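Local coordinates for protein (hdlp (histone deacetylase-like protein)) (Aquifex aeolicus, PDB 1C3P) that is a bacterial homologue of the histone deacetylases that binds zinc at its active site and probably acts as a deacetylase, at residues I165-H170 against Y251-G256; F186-H191 against K237-V242; L255-L260 against A303-L308. All coordinates share one frame; numbering follows the deposited sequence.

Interaction 1: residues I165-H170 against Y251-G256; sequences IDLDAH and YLLQLG
I165 O is met by two donors from the neighbouring strand: Q254 N at 2.9 Å, and the CA-H of L253, whose CA lies 3.3 Å away. This is parallel beta pairing in the middle of the central sheet of the arginase/deacetylase alpha/beta fold, with strands 162-166 and 250-254 side by side. The ladder is completed by I165 N to L252 O (2.9 Å) and by L167 N to Q254 O (3.1 Å), the latter just past the end of strand 162-166. On the face turned to helix 272-286, I165 CG2 packs on L253 CD1 at 3.8 Å. Chi1 of that leucine (168°) swings CG over toward the paired strand, from where CD1 also touches L167 CD1, again at 3.8 Å, while L167 and L255 lie side by side and point the same way. D166 and Q254 occupy the other face, near H131. There the carboxylate of D166 stacks on the Q254 side chain, with OD2 held by Y164 OH. Beyond the strand ends the chain turns into the zinc site, for which D168 and H170 are ligands, together with D258; no metal is bound in this model. An Asx turn shapes this corner: H170 N reaches D168 OD2 at 3.1 Å, coming from 45° above the carboxylate plane.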
loop_
_atom_site.group_PDB
_atom_site.type_symbol
_atom_site.label_atom_id
_atom_site.label_comp_id
_atom_site.label_asym_id
_atom_site.label_seq_id
_atom_site.Cartn_x
_atom_site.Cartn_y
_atom_site.Cartn_z
ATOM N N ILE A 165 9.276 3.356 -1.739
ATOM C CA ILE A 165 8.492 4.577 -1.898
ATOM C C ILE A 165 7.053 4.228 -1.515
ATOM O O ILE A 165 6.476 3.277 -2.043
ATOM C CB ILE A 165 8.524 5.079 -3.348
ATOM C CG1 ILE A 165 9.972 5.349 -3.772
ATOM C CG2 ILE A 165 7.651 6.317 -3.484
ATOM C CD1 ILE A 165 10.146 5.541 -5.288
ATOM N N ASP A 166 6.488 5.010 -0.607
ATOM C CA ASP A 166 5.151 4.747 -0.088
ATOM C C ASP A 166 4.172 5.876 -0.422
ATOM O O ASP A 166 4.212 6.964 0.164
ATOM C CB ASP A 166 5.275 4.524 1.439
ATOM C CG ASP A 166 3.996 3.996 2.071
ATOM O OD1 ASP A 166 2.986 4.726 2.047
ATOM O OD2 ASP A 166 4.012 2.847 2.592
ATOM N N LEU A 167 3.273 5.622 -1.366
ATOM C CA LEU A 167 2.315 6.649 -1.768
ATOM C C LEU A 167 0.966 6.597 -1.064
ATOM O O LEU A 167 0.062 7.376 -1.380
ATOM C CB LEU A 167 2.113 6.606 -3.290
ATOM C CG LEU A 167 3.420 6.864 -4.057
ATOM C CD1 LEU A 167 3.115 6.961 -5.543
ATOM C CD2 LEU A 167 4.081 8.167 -3.578
ATOM N N ASP A 168 0.839 5.668 -0.123
ATOM C CA ASP A 168 -0.379 5.525 0.678
ATOM C C ASP A 168 -0.551 6.844 1.438
ATOM O O ASP A 168 0.438 7.472 1.795
ATOM C CB ASP A 168 -0.185 4.396 1.690
ATOM C CG ASP A 168 -1.462 4.012 2.393
ATOM O OD1 ASP A 168 -2.325 3.395 1.740
ATOM O OD2 ASP A 168 -1.612 4.332 3.592
ATOM N N ALA A 169 -1.801 7.231 1.710
ATOM C CA ALA A 169 -2.116 8.479 2.418
ATOM C C ALA A 169 -1.729 8.459 3.901
ATOM O O ALA A 169 -1.929 9.446 4.608
ATOM C CB ALA A 169 -3.628 8.813 2.266
ATOM N N HIS A 170 -1.200 7.330 4.372
ATOM C CA HIS A 170 -0.758 7.231 5.761
ATOM C C HIS A 170 0.710 6.830 5.772
ATOM O O HIS A 170 1.170 6.101 4.891
ATOM C CB HIS A 170 -1.567 6.187 6.548
ATOM C CG HIS A 170 -3.024 6.503 6.660
ATOM N ND1 HIS A 170 -3.932 6.219 5.663
ATOM C CD2 HIS A 170 -3.724 7.107 7.650
ATOM C CE1 HIS A 170 -5.130 6.635 6.034
ATOM N NE2 HIS A 170 -5.032 7.178 7.236
ATOM N N TYR A 251 14.004 -0.863 -6.374
ATOM C CA TYR A 251 13.044 -0.147 -5.539
ATOM C C TYR A 251 11.675 -0.833 -5.522
ATOM O O TYR A 251 11.323 -1.575 -6.444
ATOM C CB TYR A 251 12.888 1.311 -6.029
ATOM C CG TYR A 251 11.928 1.511 -7.195
ATOM C CD1 TYR A 251 10.560 1.695 -6.972
ATOM C CD2 TYR A 251 12.382 1.508 -8.518
ATOM C CE1 TYR A 251 9.681 1.864 -8.020
ATOM C CE2 TYR A 251 11.492 1.681 -9.597
ATOM C CZ TYR A 251 10.150 1.853 -9.335
ATOM O OH TYR A 251 9.237 1.990 -10.358
ATOM N N LEU A 252 10.924 -0.601 -4.442
ATOM C CA LEU A 252 9.563 -1.116 -4.300
ATOM C C LEU A 252 8.692 0.114 -4.095
ATOM O O LEU A 252 9.115 1.092 -3.467
ATOM C CB LEU A 252 9.410 -2.051 -3.086
ATOM C CG LEU A 252 10.303 -3.288 -3.083
ATOM C CD1 LEU A 252 11.648 -2.920 -2.490
ATOM C CD2 LEU A 252 9.662 -4.376 -2.238
ATOM N N LEU A 253 7.486 0.054 -4.633
ATOM C CA LEU A 253 6.527 1.159 -4.583
ATOM C C LEU A 253 5.199 0.638 -4.062
ATOM O O LEU A 253 4.690 -0.358 -4.573
ATOM C CB LEU A 253 6.340 1.707 -6.009
ATOM C CG LEU A 253 5.205 2.670 -6.338
ATOM C CD1 LEU A 253 5.441 3.976 -5.588
ATOM C CD2 LEU A 253 5.173 2.933 -7.861
ATOM N N GLN A 254 4.635 1.304 -3.057
ATOM C CA GLN A 254 3.357 0.864 -2.504
ATOM C C GLN A 254 2.326 1.873 -2.981
ATOM O O GLN A 254 2.525 3.103 -2.947
ATOM C CB GLN A 254 3.435 0.731 -0.960
ATOM C CG GLN A 254 2.951 1.897 -0.140
ATOM C CD GLN A 254 1.537 1.703 0.400
ATOM O OE1 GLN A 254 1.292 0.900 1.324
ATOM N NE2 GLN A 254 0.595 2.438 -0.172
ATOM N N LEU A 255 1.207 1.330 -3.442
ATOM C CA LEU A 255 0.159 2.114 -4.060
ATOM C C LEU A 255 -1.214 2.050 -3.434
ATOM O O LEU A 255 -2.183 1.713 -4.124
ATOM C CB LEU A 255 0.076 1.657 -5.524
ATOM C CG LEU A 255 1.426 1.785 -6.228
ATOM C CD1 LEU A 255 1.489 0.897 -7.453
ATOM C CD2 LEU A 255 1.649 3.249 -6.576
ATOM N N GLY A 256 -1.323 2.374 -2.147
ATOM C CA GLY A 256 -2.637 2.361 -1.520
ATOM C C GLY A 256 -3.539 3.373 -2.215
ATOM O O GLY A 256 -3.061 4.402 -2.698
#

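Interaction 2: residues F186-H191 against K237-V242; sequences FVLSLH and KSLEIV
F186 and L188 both carry CG anti to the backbone N (chi1 -172° and 163°), and both side chains leave the strand toward V242 on the helix. V242 CG1 sits over the centre of one ring face, a CH-pi contact 4.2 Å from the F186 centroid and 12° off the normal, while CG2, off the same face but out past the rim, comes within 3.6 Å of the ring atom CE2. CG2 of V242 also touches L188 CD2 at 4.0 Å. One turn earlier in the helix, L188 CD2 meets L239 CD2 at 3.8 Å, the two leucines crossing at about a right angle. S238 OG lies 3.6 Å from L190 CD2, and its polar needs are met within its own helix, by A234 O and L235 O. F246, just past the end of helix 228-245, adds a second ring beside F186, and L239 reaches on to helix 272-286. The axes of segments 186-191 and 237-242 run nearly antiparallel, 10.0 Å apart at closest approach. That is the layering of an alpha/beta fold, here with helix 228-245, in a beta-alpha-beta crossover from strand 217-222 to strand 250-254, packed over a strand it passes.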
loop_
_atom_site.group_PDB
_atom_site.type_symbol
_atom_site.label_atom_id
_atom_site.label_comp_id
_atom_site.label_asym_id
_atom_site.label_seq_id
_atom_site.Cartn_x
_atom_site.Cartn_y
_atom_site.Cartn_z
ATOM N N PHE A 186 16.543 3.093 1.826
ATOM C CA PHE A 186 16.099 4.477 1.866
ATOM C C PHE A 186 14.588 4.404 1.763
ATOM O O PHE A 186 14.066 3.748 0.875
ATOM C CB PHE A 186 16.658 5.281 0.674
ATOM C CG PHE A 186 16.380 6.754 0.774
ATOM C CD1 PHE A 186 17.418 7.657 0.975
ATOM C CD2 PHE A 186 15.075 7.239 0.728
ATOM C CE1 PHE A 186 17.158 9.018 1.132
ATOM C CE2 PHE A 186 14.809 8.594 0.882
ATOM C CZ PHE A 186 15.862 9.487 1.087
ATOM N N VAL A 187 13.890 5.059 2.687
ATOM C CA VAL A 187 12.437 5.041 2.678
ATOM C C VAL A 187 11.905 6.439 2.438
ATOM O O VAL A 187 12.312 7.383 3.104
ATOM C CB VAL A 187 11.862 4.521 4.045
ATOM C CG1 VAL A 187 10.330 4.604 4.053
ATOM C CG2 VAL A 187 12.318 3.094 4.297
ATOM N N LEU A 188 11.015 6.561 1.464
ATOM C CA LEU A 188 10.363 7.825 1.155
ATOM C C LEU A 188 8.875 7.630 1.313
ATOM O O LEU A 188 8.290 6.709 0.733
ATOM C CB LEU A 188 10.629 8.270 -0.285
ATOM C CG LEU A 188 9.702 9.360 -0.869
ATOM C CD1 LEU A 188 9.832 10.677 -0.107
ATOM C CD2 LEU A 188 10.044 9.576 -2.335
ATOM N N SER A 189 8.243 8.474 2.105
ATOM C CA SER A 189 6.799 8.358 2.235
ATOM C C SER A 189 6.111 9.691 2.112
ATOM O O SER A 189 6.533 10.652 2.729
ATOM C CB SER A 189 6.401 7.757 3.588
ATOM O OG SER A 189 4.987 7.689 3.635
ATOM N N LEU A 190 5.062 9.764 1.299
ATOM C CA LEU A 190 4.273 10.986 1.242
ATOM C C LEU A 190 3.030 10.526 2.008
ATOM O O LEU A 190 2.594 9.393 1.848
ATOM C CB LEU A 190 3.842 11.390 -0.176
ATOM C CG LEU A 190 4.746 11.465 -1.404
ATOM C CD1 LEU A 190 4.187 12.550 -2.312
ATOM C CD2 LEU A 190 6.161 11.753 -1.049
ATOM N N HIS A 191 2.445 11.389 2.825
ATOM C CA HIS A 191 1.285 10.979 3.602
ATOM C C HIS A 191 0.628 12.158 4.307
ATOM O O HIS A 191 1.188 13.257 4.335
ATOM C CB HIS A 191 1.735 9.923 4.617
ATOM C CG HIS A 191 2.996 10.300 5.342
ATOM N ND1 HIS A 191 3.034 11.224 6.367
ATOM C CD2 HIS A 191 4.278 9.916 5.137
ATOM C CE1 HIS A 191 4.285 11.390 6.764
ATOM N NE2 HIS A 191 5.059 10.606 6.034
ATOM N N LYS A 237 9.209 16.687 -6.531
ATOM C CA LYS A 237 10.250 17.330 -5.748
ATOM C C LYS A 237 10.924 16.368 -4.772
ATOM O O LYS A 237 12.144 16.409 -4.591
ATOM C CB LYS A 237 9.653 18.529 -5.009
ATOM C CG LYS A 237 10.672 19.442 -4.384
ATOM C CD LYS A 237 10.202 20.881 -4.497
ATOM C CE LYS A 237 10.063 21.269 -5.964
ATOM N NZ LYS A 237 9.579 22.661 -6.131
ATOM N N SER A 238 10.148 15.499 -4.128
ATOM C CA SER A 238 10.770 14.573 -3.193
ATOM C C SER A 238 11.608 13.521 -3.931
ATOM O O SER A 238 12.663 13.104 -3.445
ATOM C CB SER A 238 9.710 13.910 -2.291
ATOM O OG SER A 238 8.794 13.130 -3.017
ATOM N N LEU A 239 11.160 13.090 -5.107
ATOM C CA LEU A 239 11.941 12.106 -5.850
ATOM C C LEU A 239 13.285 12.700 -6.239
ATOM O O LEU A 239 14.291 11.994 -6.280
ATOM C CB LEU A 239 11.200 11.631 -7.106
ATOM C CG LEU A 239 9.875 10.881 -6.923
ATOM C CD1 LEU A 239 9.278 10.584 -8.298
ATOM C CD2 LEU A 239 10.080 9.577 -6.166
ATOM N N GLU A 240 13.311 13.999 -6.508
ATOM C CA GLU A 240 14.557 14.650 -6.892
ATOM C C GLU A 240 15.525 14.645 -5.708
ATOM O O GLU A 240 16.734 14.448 -5.875
ATOM C CB GLU A 240 14.270 16.080 -7.388
ATOM C CG GLU A 240 15.492 16.852 -7.861
ATOM C CD GLU A 240 15.123 18.091 -8.663
ATOM O OE1 GLU A 240 14.367 18.942 -8.144
ATOM O OE2 GLU A 240 15.594 18.211 -9.818
ATOM N N ILE A 241 14.987 14.842 -4.511
ATOM C CA ILE A 241 15.789 14.833 -3.299
ATOM C C ILE A 241 16.412 13.457 -3.107
ATOM O O ILE A 241 17.594 13.336 -2.785
ATOM C CB ILE A 241 14.934 15.177 -2.049
ATOM C CG1 ILE A 241 14.452 16.624 -2.133
ATOM C CG2 ILE A 241 15.753 14.946 -0.761
ATOM C CD1 ILE A 241 13.535 17.045 -0.992
ATOM N N VAL A 242 15.613 12.414 -3.312
ATOM C CA VAL A 242 16.111 11.061 -3.150
ATOM C C VAL A 242 17.161 10.756 -4.212
ATOM O O VAL A 242 18.252 10.272 -3.899
ATOM C CB VAL A 242 14.980 10.025 -3.279
ATOM C CG1 VAL A 242 15.560 8.617 -3.228
ATOM C CG2 VAL A 242 13.953 10.223 -2.155
#

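Interaction 3: residues L255-L260 against A303-L308; sequences LGTDPL and ARAWTL
L255 O receives the indole N-H of W306, NE1 to O 3.0 Å, in a nearly straight bond with 164° at the hydrogen. The oxygen lies close to the indole plane, at the ring edge, while the donor stands 25° out of the carbonyl plane. Over one face of the same indole comes T257 CG2, 3.8 Å from the centroid of the five-membered ring and displaced toward the rim, so that NE1 is its closest ring atom at 3.6 Å. With T257 OG1 between its backbone N and carbonyl carbon (chi1 61°), CG2 stands anti to the carbonyl carbon, which leaves it as the branch turned to the helix and the indole. The same methyl touches A305 CB at 3.8 Å, and L260 CD1 reaches that CB at an equal distance. An alanine in place of W306 would probably leave L255 O without its indole donor and T257 CG2 without the ring face it rests on. Further out, F124 meets the tryptophan edge-to-face and L31 of helix 28-37 packs on it, while T257 also touches L302. The loop has its own brace, a type I turn from T257 to L260 closed by L260 N to T257 O at 3.2 Å. D258 sits inside this turn, its OD1 accepting from A169 N and its OD2 paired with H170 ND1. Helix 299-314 thus packs against the loop after strand 250-254 that carries D258, a zinc ligand of the deacetylase site along with D168 and H170.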
loop_
_atom_site.group_PDB
_atom_site.type_symbol
_atom_site.label_atom_id
_atom_site.label_comp_id
_atom_site.label_asym_id
_atom_site.label_seq_id
_atom_site.Cartn_x
_atom_site.Cartn_y
_atom_site.Cartn_z
ATOM N N LEU A 255 1.207 1.330 -3.442
ATOM C CA LEU A 255 0.159 2.114 -4.060
ATOM C C LEU A 255 -1.214 2.050 -3.434
ATOM O O LEU A 255 -2.183 1.713 -4.124
ATOM C CB LEU A 255 0.076 1.657 -5.524
ATOM C CG LEU A 255 1.426 1.785 -6.228
ATOM C CD1 LEU A 255 1.489 0.897 -7.453
ATOM C CD2 LEU A 255 1.649 3.249 -6.576
ATOM N N GLY A 256 -1.323 2.374 -2.147
ATOM C CA GLY A 256 -2.637 2.361 -1.520
ATOM C C GLY A 256 -3.539 3.373 -2.215
ATOM O O GLY A 256 -3.061 4.402 -2.698
ATOM N N THR A 257 -4.840 3.090 -2.265
ATOM C CA THR A 257 -5.776 3.995 -2.925
ATOM C C THR A 257 -6.455 4.957 -1.963
ATOM O O THR A 257 -7.314 5.736 -2.368
ATOM C CB THR A 257 -6.872 3.214 -3.708
ATOM O OG1 THR A 257 -7.637 2.409 -2.806
ATOM C CG2 THR A 257 -6.225 2.313 -4.760
ATOM N N ASP A 258 -6.066 4.932 -0.691
ATOM C CA ASP A 258 -6.690 5.852 0.239
ATOM C C ASP A 258 -6.498 7.346 -0.033
ATOM O O ASP A 258 -7.172 8.162 0.583
ATOM C CB ASP A 258 -6.355 5.509 1.701
ATOM C CG ASP A 258 -4.879 5.326 1.955
ATOM O OD1 ASP A 258 -4.067 5.622 1.056
ATOM O OD2 ASP A 258 -4.537 4.882 3.077
ATOM N N PRO A 259 -5.535 7.742 -0.886
ATOM C CA PRO A 259 -5.413 9.183 -1.137
ATOM C C PRO A 259 -6.575 9.785 -1.961
ATOM O O PRO A 259 -6.716 11.003 -2.044
ATOM C CB PRO A 259 -4.063 9.292 -1.860
ATOM C CG PRO A 259 -3.966 7.966 -2.571
ATOM C CD PRO A 259 -4.383 7.028 -1.475
ATOM N N LEU A 260 -7.415 8.937 -2.547
ATOM C CA LEU A 260 -8.532 9.412 -3.363
ATOM C C LEU A 260 -9.645 10.126 -2.601
ATOM O O LEU A 260 -9.958 9.814 -1.444
ATOM C CB LEU A 260 -9.146 8.244 -4.157
ATOM C CG LEU A 260 -8.192 7.487 -5.087
ATOM C CD1 LEU A 260 -8.837 6.179 -5.550
ATOM C CD2 LEU A 260 -7.798 8.365 -6.245
ATOM N N ALA A 303 -11.229 -0.433 -6.705
ATOM C CA ALA A 303 -11.339 -1.192 -7.942
ATOM C C ALA A 303 -10.974 -0.428 -9.195
ATOM O O ALA A 303 -10.227 -0.931 -10.037
ATOM C CB ALA A 303 -12.738 -1.765 -8.080
ATOM N N ARG A 304 -11.491 0.786 -9.347
ATOM C CA ARG A 304 -11.190 1.531 -10.552
ATOM C C ARG A 304 -9.741 1.995 -10.609
ATOM O O ARG A 304 -9.108 1.937 -11.664
ATOM C CB ARG A 304 -12.124 2.756 -10.691
ATOM C CG ARG A 304 -13.635 2.459 -10.822
ATOM C CD ARG A 304 -14.396 3.760 -11.174
ATOM N NE ARG A 304 -13.975 4.843 -10.299
ATOM C CZ ARG A 304 -14.037 6.139 -10.589
ATOM N NH1 ARG A 304 -14.516 6.566 -11.759
ATOM N NH2 ARG A 304 -13.586 7.016 -9.705
ATOM N N ALA A 305 -9.208 2.444 -9.475
ATOM C CA ALA A 305 -7.840 2.947 -9.450
ATOM C C ALA A 305 -6.799 1.880 -9.723
ATOM O O ALA A 305 -5.883 2.095 -10.518
ATOM C CB ALA A 305 -7.557 3.660 -8.095
ATOM N N TRP A 306 -6.910 0.729 -9.067
ATOM C CA TRP A 306 -5.940 -0.315 -9.338
ATOM C C TRP A 306 -6.131 -0.838 -10.746
ATOM O O TRP A 306 -5.191 -1.346 -11.353
ATOM C CB TRP A 306 -6.032 -1.455 -8.326
ATOM C CG TRP A 306 -5.311 -1.136 -7.036
ATOM C CD1 TRP A 306 -4.352 -0.187 -6.850
ATOM C CD2 TRP A 306 -5.451 -1.817 -5.787
ATOM N NE1 TRP A 306 -3.880 -0.233 -5.558
ATOM C CE2 TRP A 306 -4.538 -1.226 -4.886
ATOM C CE3 TRP A 306 -6.258 -2.873 -5.339
ATOM C CZ2 TRP A 306 -4.412 -1.657 -3.558
ATOM C CZ3 TRP A 306 -6.135 -3.302 -4.023
ATOM C CH2 TRP A 306 -5.213 -2.691 -3.147
ATOM N N THR A 307 -7.343 -0.722 -11.273
ATOM C CA THR A 307 -7.566 -1.177 -12.637
ATOM C C THR A 307 -6.730 -0.289 -13.560
ATOM O O THR A 307 -6.122 -0.784 -14.505
ATOM C CB THR A 307 -9.074 -1.149 -13.000
ATOM O OG1 THR A 307 -9.731 -2.227 -12.317
ATOM C CG2 THR A 307 -9.284 -1.301 -14.506
ATOM N N LEU A 308 -6.675 1.016 -13.285
ATOM C CA LEU A 308 -5.847 1.904 -14.105
ATOM C C LEU A 308 -4.384 1.445 -14.049
ATOM O O LEU A 308 -3.667 1.439 -15.062
ATOM C CB LEU A 308 -5.949 3.361 -13.629
ATOM C CG LEU A 308 -7.303 4.056 -13.801
ATOM C CD1 LEU A 308 -7.210 5.541 -13.383
ATOM C CD2 LEU A 308 -7.722 3.941 -15.274
#

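All three contacts belong to one deacetylase domain built on a single parallel sheet. Interaction 1 joins two neighbouring strands close to the centre of the chain. Interaction 2 is nested within the loop that interaction 1 closes, its centre 10 Å away; strand 185-192 bonds to strand 162-166 on the side away from 250-254, and helix 228-245 leads back into 250-254. Interaction 3 begins where interaction 1 ends, sharing L255 and G256, with centres 11 Å apart. The zinc ligands D168, H170 and D258 therefore sit on adjoining loops past two paired strands, whereas interactions 2 and 3 do not touch and lie 20 Å apart between centres.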